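PDB 4QGR: DegT/DnrJ/EryC1/StrS aminotransferase from Brucella abortus 2308, which probably acts as a pyridoxal phosphate-dependent aminotransferase and is seen here with pyridoxal 5'-phosphate bound. Local coordinates for residues P106-D110 and Q122-A126; I270-Y274 and L362-D368. All blocks are in the same frame, centred on the assembly; numbering follows the deposited sequence.

Contact 1 and contact 2 lie in different parts of one chain. Contact 1 packs helix 120-133 against strand 105-109 of the large mixed sheet. Contact 2 joins the long helix 247-278 to the last helix, 364-377. As in fold type I aminotransferases, the first belongs to the cofactor-binding core and the second probably to the C-terminal region. Their centres are 37 Å apart, their nearest atoms about 23 Å, so they do not touch. They follow each other in series along the chain. Neither is at the pyridoxal phosphate site, where Lys199, Ser194 and Gln173 bind the cofactor. Both are structural packing contacts within the subunit.

Contact 1: residues P106-D110 and Q122-A126; sequences PVFVD and QLEAA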
ATOM      1  N   PRO A 106     -12.437   3.964 -17.099  1.00 14.12           N
ATOM      2  CA  PRO A 106     -13.497   4.715 -16.455  1.00 14.06           C
ATOM      3  C   PRO A 106     -14.363   5.426 -17.475  1.00 13.92           C
ATOM      4  O   PRO A 106     -13.904   5.783 -18.587  1.00 15.53           O
ATOM      5  CB  PRO A 106     -12.745   5.719 -15.577  1.00 14.39           C
ATOM      6  CG  PRO A 106     -11.451   5.941 -16.307  1.00 14.99           C
ATOM      7  CD  PRO A 106     -11.122   4.611 -16.967  1.00 14.36           C
ATOM      8  N   VAL A 107     -15.646   5.528 -17.160  1.00 13.27           N
ATOM      9  CA  VAL A 107     -16.567   6.353 -17.939  1.00 12.90           C
ATOM     10  C   VAL A 107     -17.133   7.358 -16.957  1.00 12.45           C
ATOM     11  O   VAL A 107     -17.732   6.968 -15.937  1.00 12.25           O
ATOM     12  CB  VAL A 107     -17.709   5.532 -18.593  1.00 13.50           C
ATOM     13  CG1 VAL A 107     -18.627   6.471 -19.353  1.00 13.68           C
ATOM     14  CG2 VAL A 107     -17.154   4.401 -19.442  1.00 14.00           C
ATOM     15  N   PHE A 108     -16.918   8.646 -17.217  1.00 12.33           N
ATOM     16  CA  PHE A 108     -17.275   9.702 -16.268  1.00 12.66           C
ATOM     17  C   PHE A 108     -18.710  10.210 -16.299  1.00 12.53           C
ATOM     18  O   PHE A 108     -19.249  10.479 -17.344  1.00 13.61           O
ATOM     19  CB  PHE A 108     -16.339  10.905 -16.426  1.00 12.58           C
ATOM     20  CG  PHE A 108     -14.914  10.634 -16.014  1.00 12.19           C
ATOM     21  CD1 PHE A 108     -14.581  10.438 -14.687  1.00 12.23           C
ATOM     22  CD2 PHE A 108     -13.897  10.691 -16.957  1.00 12.46           C
ATOM     23  CE1 PHE A 108     -13.273  10.205 -14.305  1.00 11.85           C
ATOM     24  CE2 PHE A 108     -12.582  10.499 -16.579  1.00 12.77           C
ATOM     25  CZ  PHE A 108     -12.275  10.257 -15.235  1.00 12.17           C
ATOM     26  N   VAL A 109     -19.343  10.276 -15.130  1.00 12.20           N
ATOM     27  CA  VAL A 109     -20.719  10.685 -14.990  1.00 12.25           C
ATOM     28  C   VAL A 109     -20.744  11.963 -14.171  1.00 12.59           C
ATOM     29  O   VAL A 109     -19.949  12.125 -13.252  1.00 12.64           O
ATOM     30  CB  VAL A 109     -21.532   9.570 -14.299  1.00 12.06           C
ATOM     31  CG1 VAL A 109     -23.019   9.979 -14.228  1.00 12.45           C
ATOM     32  CG2 VAL A 109     -21.327   8.281 -15.051  1.00 12.57           C
ATOM     33  N   ASP A 110     -21.651  12.876 -14.456  1.00 12.98           N
ATOM     34  CA  ASP A 110     -21.712  14.138 -13.728  1.00 13.39           C
ATOM     35  C   ASP A 110     -22.307  13.883 -12.351  1.00 13.39           C
ATOM     36  O   ASP A 110     -22.817  12.781 -12.051  1.00 13.30           O
ATOM     37  CB  ASP A 110     -22.598  15.160 -14.452  1.00 14.07           C
ATOM     38  CG  ASP A 110     -22.149  16.601 -14.254  1.00 14.22           C
ATOM     39  OD1 ASP A 110     -21.208  16.870 -13.487  1.00 14.15           O
ATOM     40  OD2 ASP A 110     -22.748  17.465 -14.945  1.00 15.24           O
ATOM     41  N   GLN A 122     -28.113  10.269 -15.662  1.00 15.64           N
ATOM     42  CA  GLN A 122     -26.983  10.291 -16.580  1.00 15.16           C
ATOM     43  C   GLN A 122     -26.162   9.009 -16.516  1.00 14.71           C
ATOM     44  O   GLN A 122     -25.661   8.577 -17.528  1.00 15.45           O
ATOM     45  CB  GLN A 122     -26.101  11.515 -16.360  1.00 15.02           C
ATOM     46  CG  GLN A 122     -25.279  11.802 -17.614  1.00 14.96           C
ATOM     47  CD  GLN A 122     -24.183  12.813 -17.435  1.00 14.64           C
ATOM     48  OE1 GLN A 122     -23.571  12.916 -16.356  1.00 14.32           O
ATOM     49  NE2 GLN A 122     -23.864  13.511 -18.507  1.00 14.87           N
ATOM     50  N   LEU A 123     -26.056   8.381 -15.345  1.00 14.18           N
ATOM     51  CA  LEU A 123     -25.475   7.054 -15.233  1.00 14.17           C
ATOM     52  C   LEU A 123     -26.175   6.078 -16.202  1.00 15.34           C
ATOM     53  O   LEU A 123     -25.522   5.329 -16.949  1.00 15.11           O
ATOM     54  CB  LEU A 123     -25.627   6.530 -13.819  1.00 13.73           C
ATOM     55  CG  LEU A 123     -25.306   5.085 -13.528  1.00 13.57           C
ATOM     56  CD1 LEU A 123     -23.861   4.770 -13.872  1.00 13.40           C
ATOM     57  CD2 LEU A 123     -25.632   4.631 -12.089  1.00 13.66           C
ATOM     58  N   GLU A 124     -27.490   6.059 -16.136  1.00 15.93           N
ATOM     59  CA  GLU A 124     -28.279   5.202 -17.005  1.00 18.00           C
ATOM     60  C   GLU A 124     -27.971   5.455 -18.489  1.00 17.79           C
ATOM     61  O   GLU A 124     -27.787   4.515 -19.288  1.00 17.43           O
ATOM     62  CB  GLU A 124     -29.789   5.374 -16.676  1.00 21.01           C
ATOM     63  CG  GLU A 124     -30.680   4.334 -17.353  1.00 25.64           C
ATOM     64  CD  GLU A 124     -32.059   4.236 -16.703  1.00 29.30           C
ATOM     65  OE1 GLU A 124     -32.790   5.246 -16.664  1.00 31.89           O
ATOM     66  OE2 GLU A 124     -32.415   3.153 -16.205  1.00 37.04           O
ATOM     67  N   ALA A 125     -27.935   6.720 -18.859  1.00 17.63           N
ATOM     68  CA  ALA A 125     -27.606   7.119 -20.248  1.00 17.73           C
ATOM     69  C   ALA A 125     -26.193   6.718 -20.668  1.00 16.85           C
ATOM     70  O   ALA A 125     -25.988   6.322 -21.828  1.00 17.18           O
ATOM     71  CB  ALA A 125     -27.789   8.588 -20.418  1.00 18.60           C
ATOM     72  N   ALA A 126     -25.255   6.800 -19.734  1.00 15.72           N
ATOM     73  CA  ALA A 126     -23.860   6.463 -19.969  1.00 15.20           C
ATOM     74  C   ALA A 126     -23.724   4.966 -20.234  1.00 15.07           C
ATOM     75  O   ALA A 126     -23.014   4.554 -21.153  1.00 15.78           O
ATOM     76  CB  ALA A 126     -23.000   6.872 -18.772  1.00 14.78           C
TER
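Val109 and Gln122 bury the most surface in this contact, and Ala126 comes next. Val109 is the last residue of the strand, and its CA lies 6.0 Å from the CA of Leu123. Its two methyls meet different parts of the helix. Val109 CG1 lies 3.6 Å from Leu123 N and 4.3 Å from Leu123 CB. Val109 CG2 lies 4.3 Å from Ala126 CB. The small Ala126 side chain points toward the strand and also meets Val107, with CG1 of Val107 4.4 Å from CB of Ala126. Val107 and Val109 therefore both pack on one side of the helix. Gln122 adds the polar link. The Gln122 side chain reaches across to the end of the strand, and Gln122 OE1 accepts a hydrogen bond from Asp110 N at 2.7 Å, where the chain leaves the strand. Gln122 NE2 donates to the carbonyls of Pro340 and Gly342, so this one amide ties the strand end to a later loop. The Asp110 carboxylate faces that same region and bonds to Ser346 OG and Val345 N. The strand and helix segments run roughly antiparallel, at 145°, with axes 8.7 Å apart at closest approach. This is the strand-to-helix half of a beta-alpha-beta crossover, which goes on to strand 137-141. Strand 105-109 itself lies between strands 83-88 and 337-338, while Phe108 points away from helix 120-133 and touches helix 94-101. Leu123 reaches Phe86 of strand 83-88 and the neighbouring helix 153-163.

Contact 2: residues I270-Y274 and L362-D368; sequences IARRY and LSEADQD
A glutamine side chain reaches across to the backbone of the other helix and lies on a tyrosine ring. Gln367 NE2 donates to Ile270 O at 2.8 Å. Ile270 O also accepts the helical bond from Tyr274 N, at 3.0 Å. Gln367 NE2 sits over one face of the Tyr274 ring, 3.3 Å from Tyr274 CG. With chi1 and chi2 both t, the Gln367 side chain is extended and spans the gap. Residues 270-274 are helical throughout. Leu362 and Ser363 are extended, and a helix starts at Glu364. Ser363 is its N-cap, with Ser363 OG accepting from Asp366 N at 2.9 Å. The helix segments cross at -32°, roughly parallel, with axes 11.4 Å apart at closest approach. Ile270 CA is 7.8 Å from Leu362 CA, and Tyr274 CA is 7.7 Å from Gln367 CA. The contact docks the last helix of the chain on the long helix 247-278 of the aminotransferase fold. Toward the solvent Arg273, all t through chi3, forms a salt-bridge network. Arg273 NH1 and NH2 both donate to Asp368 OD1, at 2.8 and 2.7 Å. Asp368 CA-to-CB points away, but with chi1 m (-69°) its end comes nearer. Glu364 OE1 lies over the guanidinium face in a long salt bridge, 3.9 Å from Arg273 NH2; no N-H points at it. Leu362 CD2 packs 4.0 Å from Ile270 CG2 and 4.1 Å from Tyr274 CZ. Tyr274 has chi1 m (-88°); its OH is hydrogen-bonded to Pro357 O, and its ring stacks with Tyr298.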
ATOM      1  N   ILE A 270     -22.849  20.775  14.476  1.00 16.54           N
ATOM      2  CA  ILE A 270     -22.055  21.838  13.886  1.00 16.47           C
ATOM      3  C   ILE A 270     -22.523  22.199  12.466  1.00 16.69           C
ATOM      4  O   ILE A 270     -22.684  23.382  12.133  1.00 16.51           O
ATOM      5  CB  ILE A 270     -20.551  21.441  13.929  1.00 16.98           C
ATOM      6  CG1 ILE A 270     -20.103  21.438  15.408  1.00 17.78           C
ATOM      7  CG2 ILE A 270     -19.713  22.394  13.088  1.00 16.66           C
ATOM      8  CD1 ILE A 270     -18.832  20.627  15.661  1.00 17.71           C
ATOM      9  N   ALA A 271     -22.775  21.173  11.645  1.00 16.12           N
ATOM     10  CA  ALA A 271     -23.238  21.375  10.267  1.00 16.14           C
ATOM     11  C   ALA A 271     -24.568  22.058  10.245  1.00 17.68           C
ATOM     12  O   ALA A 271     -24.786  22.922   9.418  1.00 17.39           O
ATOM     13  CB  ALA A 271     -23.329  20.067   9.521  1.00 15.92           C
ATOM     14  N   ARG A 272     -25.476  21.650  11.135  1.00 19.24           N
ATOM     15  CA  ARG A 272     -26.821  22.255  11.172  1.00 21.18           C
ATOM     16  C   ARG A 272     -26.739  23.718  11.569  1.00 21.06           C
ATOM     17  O   ARG A 272     -27.454  24.558  11.038  1.00 21.53           O
ATOM     18  CB  ARG A 272     -27.760  21.460  12.098  1.00 23.14           C
ATOM     19  CG  ARG A 272     -28.179  20.130  11.472  1.00 24.77           C
ATOM     20  CD  ARG A 272     -29.113  19.300  12.364  1.00 27.31           C
ATOM     21  NE  ARG A 272     -29.417  17.992  11.759  1.00 28.48           N
ATOM     22  CZ  ARG A 272     -30.333  17.780  10.801  1.00 30.63           C
ATOM     23  NH1 ARG A 272     -31.050  18.779  10.295  1.00 30.16           N
ATOM     24  NH2 ARG A 272     -30.525  16.552  10.321  1.00 31.66           N
ATOM     25  N   ARG A 273     -25.843  24.022  12.493  1.00 21.00           N
ATOM     26  CA  ARG A 273     -25.647  25.408  12.909  1.00 22.92           C
ATOM     27  C   ARG A 273     -25.089  26.259  11.751  1.00 21.77           C
ATOM     28  O   ARG A 273     -25.550  27.396  11.549  1.00 23.13           O
ATOM     29  CB  ARG A 273     -24.782  25.493  14.165  1.00 25.08           C
ATOM     30  CG  ARG A 273     -24.815  26.853  14.847  1.00 27.90           C
ATOM     31  CD  ARG A 273     -24.295  26.707  16.267  1.00 30.62           C
ATOM     32  NE  ARG A 273     -24.396  27.972  16.991  1.00 32.93           N
ATOM     33  CZ  ARG A 273     -23.434  28.882  17.114  1.00 33.93           C
ATOM     34  NH1 ARG A 273     -22.226  28.698  16.595  1.00 33.88           N
ATOM     35  NH2 ARG A 273     -23.676  29.990  17.814  1.00 35.14           N
ATOM     36  N   TYR A 274     -24.128  25.748  10.988  1.00 19.94           N
ATOM     37  CA  TYR A 274     -23.703  26.484   9.793  1.00 19.45           C
ATOM     38  C   TYR A 274     -24.869  26.667   8.820  1.00 19.92           C
ATOM     39  O   TYR A 274     -25.055  27.751   8.250  1.00 19.31           O
ATOM     40  CB  TYR A 274     -22.634  25.721   9.025  1.00 18.23           C
ATOM     41  CG  TYR A 274     -21.166  25.888   9.371  1.00 17.24           C
ATOM     42  CD1 TYR A 274     -20.565  27.155   9.540  1.00 17.37           C
ATOM     43  CD2 TYR A 274     -20.340  24.758   9.404  1.00 16.23           C
ATOM     44  CE1 TYR A 274     -19.206  27.272   9.777  1.00 16.96           C
ATOM     45  CE2 TYR A 274     -18.987  24.852   9.630  1.00 15.74           C
ATOM     46  CZ  TYR A 274     -18.412  26.124   9.803  1.00 16.39           C
ATOM     47  OH  TYR A 274     -17.062  26.212   9.988  1.00 16.23           O
ATOM     48  N   LEU A 362     -14.777  22.042  16.891  1.00 18.02           N
ATOM     49  CA  LEU A 362     -14.929  23.435  16.544  1.00 19.09           C
ATOM     50  C   LEU A 362     -15.786  24.106  17.599  1.00 20.21           C
ATOM     51  O   LEU A 362     -16.907  23.681  17.864  1.00 20.72           O
ATOM     52  CB  LEU A 362     -15.586  23.548  15.171  1.00 19.32           C
ATOM     53  CG  LEU A 362     -15.646  24.926  14.528  1.00 20.32           C
ATOM     54  CD1 LEU A 362     -14.232  25.378  14.139  1.00 20.08           C
ATOM     55  CD2 LEU A 362     -16.584  24.900  13.320  1.00 20.50           C
ATOM     56  N   SER A 363     -15.265  25.158  18.211  1.00 22.12           N
ATOM     57  CA  SER A 363     -16.007  25.822  19.294  1.00 22.78           C
ATOM     58  C   SER A 363     -17.123  26.707  18.752  1.00 24.62           C
ATOM     59  O   SER A 363     -17.088  27.158  17.600  1.00 22.50           O
ATOM     60  CB  SER A 363     -15.051  26.667  20.133  1.00 23.83           C
ATOM     61  OG  SER A 363     -14.609  27.820  19.407  1.00 23.51           O
ATOM     62  N   GLU A 364     -18.088  27.011  19.620  1.00 26.74           N
ATOM     63  CA  GLU A 364     -19.142  27.957  19.255  1.00 28.14           C
ATOM     64  C   GLU A 364     -18.523  29.273  18.828  1.00 25.77           C
ATOM     65  O   GLU A 364     -18.898  29.829  17.809  1.00 24.92           O
ATOM     66  CB  GLU A 364     -20.076  28.240  20.425  1.00 32.41           C
ATOM     67  CG  GLU A 364     -21.163  27.229  20.655  1.00 35.97           C
ATOM     68  CD  GLU A 364     -22.333  27.806  21.435  1.00 39.80           C
ATOM     69  OE1 GLU A 364     -22.586  29.041  21.387  1.00 42.86           O
ATOM     70  OE2 GLU A 364     -22.997  27.006  22.112  1.00 44.78           O
ATOM     71  N   ALA A 365     -17.579  29.757  19.619  1.00 24.86           N
ATOM     72  CA  ALA A 365     -16.902  31.024  19.320  1.00 25.31           C
ATOM     73  C   ALA A 365     -16.195  31.005  17.963  1.00 24.26           C
ATOM     74  O   ALA A 365     -16.294  31.967  17.192  1.00 23.96           O
ATOM     75  CB  ALA A 365     -15.931  31.403  20.452  1.00 26.19           C
ATOM     76  N   ASP A 366     -15.540  29.894  17.624  1.00 23.04           N
ATOM     77  CA  ASP A 366     -14.874  29.864  16.336  1.00 23.17           C
ATOM     78  C   ASP A 366     -15.894  29.787  15.182  1.00 22.41           C
ATOM     79  O   ASP A 366     -15.802  30.505  14.172  1.00 22.28           O
ATOM     80  CB  ASP A 366     -13.865  28.731  16.287  1.00 24.35           C
ATOM     81  CG  ASP A 366     -12.570  29.078  17.015  1.00 26.18           C
ATOM     82  OD1 ASP A 366     -12.330  30.269  17.309  1.00 28.97           O
ATOM     83  OD2 ASP A 366     -11.792  28.159  17.278  1.00 28.54           O
ATOM     84  N   GLN A 367     -16.910  28.969  15.360  1.00 21.99           N
ATOM     85  CA  GLN A 367     -17.986  28.926  14.394  1.00 21.69           C
ATOM     86  C   GLN A 367     -18.664  30.279  14.221  1.00 22.50           C
ATOM     87  O   GLN A 367     -18.887  30.721  13.094  1.00 21.31           O
ATOM     88  CB  GLN A 367     -19.000  27.847  14.762  1.00 21.84           C
ATOM     89  CG  GLN A 367     -19.971  27.563  13.654  1.00 22.22           C
ATOM     90  CD  GLN A 367     -20.695  26.241  13.818  1.00 22.82           C
ATOM     91  OE1 GLN A 367     -20.968  25.794  14.920  1.00 24.11           O
ATOM     92  NE2 GLN A 367     -21.010  25.609  12.701  1.00 22.16           N
ATOM     93  N   ASP A 368     -18.967  30.960  15.323  1.00 23.04           N
ATOM     94  CA  ASP A 368     -19.542  32.298  15.224  1.00 24.92           C
ATOM     95  C   ASP A 368     -18.667  33.247  14.411  1.00 24.23           C
ATOM     96  O   ASP A 368     -19.165  34.059  13.662  1.00 24.47           O
ATOM     97  CB  ASP A 368     -19.766  32.908  16.621  1.00 26.47           C
ATOM     98  CG  ASP A 368     -20.874  32.206  17.408  1.00 27.99           C
ATOM     99  OD1 ASP A 368     -21.638  31.401  16.831  1.00 29.93           O
ATOM    100  OD2 ASP A 368     -20.964  32.446  18.621  1.00 28.79           O
TER